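Local coordinates for endoglucanase A (Clostridium longisporum, PDB 6Q1I), which hydrolyses internal beta-1,4-glucosidic linkages in barley beta-glucan, lichenan and carboxymethylcellulose, and also degrades xylan, through its family 5 glycosyl hydrolase domain, at residues A[320-325]-A[340-345]. Numbering follows the deposited sequence.
Sequences NYAETN and WYFSDI
The irregular backbone of 320-325 comes closest to 340-345 at Ala322 and Tyr341, whose CA atoms stand 7.0 Å apart, and both residues point their CB atoms at the other segment. Ala322 CB lies over one face of the Tyr341 ring, 3.7 Å from its centroid and 16° off the ring normal, in a CH-pi contact; a methyl is short enough, probably, for the backbone to come this close. Ala322 CB also touches Phe342 CE2, 4.1 Å away and oblique to that ring. With CG anti to its carbonyl carbon (chi1 -67°), Tyr341 extends past Ala322, and its OH donates a 2.7 Å hydrogen bond to Asn320 OD1; tyrosine thus supplies both a flat face and a hydroxyl. The hydroxyl sits well above the amide's carbonyl plane. OD1 also accepts from Arg335 N, while ND2 donates to Asn53 OD1, so asparagine suits by offering acceptor and donor. In this (beta/alpha)8 barrel the contact joins the loop after the last strand, 314-318, to the turn leading into the C-terminal helix 343-356, Phe342 holding the N-cap position without a polar side-chain atom to cap with. A water accepts from Ala322 N at 2.9 Å and donates weakly to Tyr341 OH. Phe342 also forms a cation-pi contact with Arg296.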
ATOM      1  N   ASN A 320       2.707  -2.090  13.867  1.00  8.95           N
ATOM      2  CA  ASN A 320       2.570  -2.360  15.298  1.00  9.97           C
ATOM      3  C   ASN A 320       3.914  -2.621  15.966  1.00  9.56           C
ATOM      4  O   ASN A 320       3.963  -3.251  17.022  1.00 11.14           O
ATOM      5  CB  ASN A 320       1.581  -3.504  15.550  1.00 10.08           C
ATOM      6  CG  ASN A 320       1.214  -3.674  17.015  1.00 10.72           C
ATOM      7  OD1 ASN A 320       1.016  -2.706  17.761  1.00 11.59           O
ATOM      8  ND2 ASN A 320       1.080  -4.930  17.421  1.00 11.70           N
ATOM      9  N   TYR A 321       5.003  -2.116  15.385  1.00  9.80           N
ATOM     10  CA  TYR A 321       6.354  -2.328  15.910  1.00 10.01           C
ATOM     11  C   TYR A 321       6.978  -0.965  16.184  1.00 10.32           C
ATOM     12  O   TYR A 321       7.215  -0.186  15.255  1.00 10.84           O
ATOM     13  CB  TYR A 321       7.191  -3.144  14.915  1.00 10.89           C
ATOM     14  CG  TYR A 321       8.583  -3.514  15.385  1.00 12.52           C
ATOM     15  CD1 TYR A 321       8.798  -4.057  16.647  1.00 15.47           C
ATOM     16  CD2 TYR A 321       9.684  -3.354  14.549  1.00 13.95           C
ATOM     17  CE1 TYR A 321      10.072  -4.402  17.072  1.00 17.78           C
ATOM     18  CE2 TYR A 321      10.954  -3.705  14.962  1.00 16.06           C
ATOM     19  CZ  TYR A 321      11.144  -4.229  16.223  1.00 18.54           C
ATOM     20  OH  TYR A 321      12.415  -4.576  16.642  1.00 22.65           O
ATOM     21  N   ALA A 322       7.251  -0.673  17.457  1.00 11.40           N
ATOM     22  CA  ALA A 322       7.637   0.677  17.848  1.00 12.71           C
ATOM     23  C   ALA A 322       8.855   0.704  18.762  1.00 13.69           C
ATOM     24  O   ALA A 322       9.109   1.726  19.405  1.00 14.70           O
ATOM     25  CB  ALA A 322       6.460   1.398  18.510  1.00 13.82           C
ATOM     26  N   GLU A 323       9.632  -0.376  18.796  1.00 13.78           N
ATOM     27  CA  GLU A 323      10.756  -0.459  19.718  0.57 15.27           C
ATOM     28  C   GLU A 323      11.798   0.610  19.414  1.00 16.34           C
ATOM     29  O   GLU A 323      12.197   0.814  18.266  1.00 16.30           O
ATOM     30  CB  GLU A 323      11.377  -1.855  19.654  0.57 16.75           C
ATOM     31  CG  GLU A 323      10.511  -2.926  20.292  0.57 19.63           C
ATOM     32  CD  GLU A 323      10.262  -2.667  21.766  0.57 23.37           C
ATOM     33  OE1 GLU A 323      11.245  -2.494  22.514  0.57 25.60           O
ATOM     34  OE2 GLU A 323       9.084  -2.619  22.176  0.57 25.38           O
ATOM     35  N   THR A 324      12.233   1.305  20.454  1.00 19.72           N
ATOM     36  CA  THR A 324      13.165   2.402  20.264  1.00 23.15           C
ATOM     37  C   THR A 324      14.445   1.921  19.589  1.00 23.85           C
ATOM     38  O   THR A 324      14.981   0.858  19.917  1.00 24.86           O
ATOM     39  CB  THR A 324      13.500   3.017  21.617  1.00 28.29           C
ATOM     40  OG1 THR A 324      14.267   4.210  21.414  1.00 32.63           O
ATOM     41  CG2 THR A 324      14.297   2.022  22.471  1.00 29.80           C
ATOM     42  N   ASN A 325      14.909   2.705  18.606  1.00 23.20           N
ATOM     43  CA  ASN A 325      16.217   2.553  17.964  1.00 25.06           C
ATOM     44  C   ASN A 325      16.380   1.241  17.192  1.00 25.66           C
ATOM     45  O   ASN A 325      17.503   0.787  16.964  1.00 29.53           O
ATOM     46  CB  ASN A 325      17.361   2.737  18.967  1.00 26.31           C
ATOM     47  CG  ASN A 325      17.382   4.132  19.587  1.00 28.35           C
ATOM     48  OD1 ASN A 325      17.181   5.140  18.901  1.00 29.34           O
ATOM     49  ND2 ASN A 325      17.625   4.191  20.890  1.00 29.53           N
ATOM     50  N   TRP A 340      -2.112   4.698  21.736  1.00 14.21           N
ATOM     51  CA  TRP A 340      -1.135   5.040  20.707  1.00 13.29           C
ATOM     52  C   TRP A 340       0.273   4.948  21.276  1.00 13.86           C
ATOM     53  O   TRP A 340       0.531   5.390  22.397  1.00 16.30           O
ATOM     54  CB  TRP A 340      -1.380   6.461  20.173  1.00 13.67           C
ATOM     55  CG  TRP A 340      -2.759   6.637  19.693  1.00 14.40           C
ATOM     56  CD1 TRP A 340      -3.803   7.142  20.397  1.00 16.14           C
ATOM     57  CD2 TRP A 340      -3.277   6.271  18.411  1.00 14.34           C
ATOM     58  NE1 TRP A 340      -4.941   7.117  19.642  1.00 16.60           N
ATOM     59  CE2 TRP A 340      -4.647   6.589  18.413  1.00 15.31           C
ATOM     60  CE3 TRP A 340      -2.714   5.714  17.260  1.00 14.22           C
ATOM     61  CZ2 TRP A 340      -5.465   6.362  17.318  1.00 16.95           C
ATOM     62  CZ3 TRP A 340      -3.534   5.499  16.164  1.00 15.37           C
ATOM     63  CH2 TRP A 340      -4.891   5.819  16.208  1.00 15.70           C
ATOM     64  N   TYR A 341       1.185   4.366  20.499  1.00 12.28           N
ATOM     65  CA  TYR A 341       2.597   4.431  20.852  1.00 13.28           C
ATOM     66  C   TYR A 341       3.085   5.877  20.853  1.00 12.56           C
ATOM     67  O   TYR A 341       3.900   6.267  21.697  1.00 15.25           O
ATOM     68  CB  TYR A 341       3.432   3.636  19.843  1.00 12.77           C
ATOM     69  CG  TYR A 341       3.241   2.139  19.838  1.00 11.58           C
ATOM     70  CD1 TYR A 341       3.650   1.358  20.910  1.00 12.46           C
ATOM     71  CD2 TYR A 341       2.682   1.509  18.735  1.00 11.64           C
ATOM     72  CE1 TYR A 341       3.485  -0.017  20.888  1.00 12.66           C
ATOM     73  CE2 TYR A 341       2.522   0.139  18.701  1.00 11.46           C
ATOM     74  CZ  TYR A 341       2.921  -0.617  19.781  1.00 11.92           C
ATOM     75  OH  TYR A 341       2.760  -1.988  19.753  1.00 13.31           O
ATOM     76  N   PHE A 342       2.607   6.685  19.890  1.00 12.66           N
ATOM     77  CA  PHE A 342       3.001   8.085  19.708  1.00 12.84           C
ATOM     78  C   PHE A 342       1.753   8.893  19.344  1.00 13.62           C
ATOM     79  O   PHE A 342       1.466   9.158  18.172  1.00 13.24           O
ATOM     80  CB  PHE A 342       4.096   8.218  18.640  1.00 14.10           C
ATOM     81  CG  PHE A 342       5.339   7.458  18.976  1.00 15.14           C
ATOM     82  CD1 PHE A 342       6.238   7.970  19.893  1.00 17.25           C
ATOM     83  CD2 PHE A 342       5.602   6.223  18.403  1.00 14.90           C
ATOM     84  CE1 PHE A 342       7.374   7.271  20.238  1.00 19.23           C
ATOM     85  CE2 PHE A 342       6.740   5.513  18.746  1.00 15.70           C
ATOM     86  CZ  PHE A 342       7.627   6.044  19.666  1.00 17.52           C
ATOM     87  N   SER A 343       0.996   9.301  20.364  1.00 14.91           N
ATOM     88  CA  SER A 343      -0.197  10.098  20.105  0.60 14.60           C
ATOM     89  C   SER A 343       0.144  11.393  19.379  1.00 13.82           C
ATOM     90  O   SER A 343      -0.672  11.882  18.595  1.00 13.92           O
ATOM     91  CB  SER A 343      -0.952  10.375  21.407  0.60 17.27           C
ATOM     92  OG  SER A 343      -0.156  11.115  22.306  0.60 17.81           O
ATOM     93  N   ASP A 344       1.338  11.961  19.620  1.00 13.58           N
ATOM     94  CA  ASP A 344       1.692  13.216  18.958  1.00 13.77           C
ATOM     95  C   ASP A 344       1.819  13.036  17.448  1.00 12.66           C
ATOM     96  O   ASP A 344       1.528  13.967  16.685  1.00 12.96           O
ATOM     97  CB  ASP A 344       3.008  13.784  19.509  1.00 16.55           C
ATOM     98  CG  ASP A 344       2.887  14.345  20.925  1.00 22.49           C
ATOM     99  OD1 ASP A 344       1.766  14.624  21.396  1.00 23.66           O
ATOM    100  OD2 ASP A 344       3.948  14.524  21.557  1.00 26.57           O
ATOM    101  N   ILE A 345       2.277  11.869  16.997  1.00 12.08           N
ATOM    102  CA  ILE A 345       2.397  11.629  15.559  1.00 10.97           C
ATOM    103  C   ILE A 345       1.022  11.401  14.941  1.00 10.99           C
ATOM    104  O   ILE A 345       0.697  11.961  13.889  1.00 11.35           O
ATOM    105  CB  ILE A 345       3.375  10.478  15.256  1.00 11.40           C
ATOM    106  CG1 ILE A 345       4.767  10.805  15.798  1.00 12.41           C
ATOM    107  CG2 ILE A 345       3.423  10.198  13.744  1.00 11.34           C
ATOM    108  CD1 ILE A 345       5.751   9.647  15.725  1.00 12.60           C
TER
HETATM  109  O   HOH W   1       6.073  -2.387  19.495  1.00 18.92           O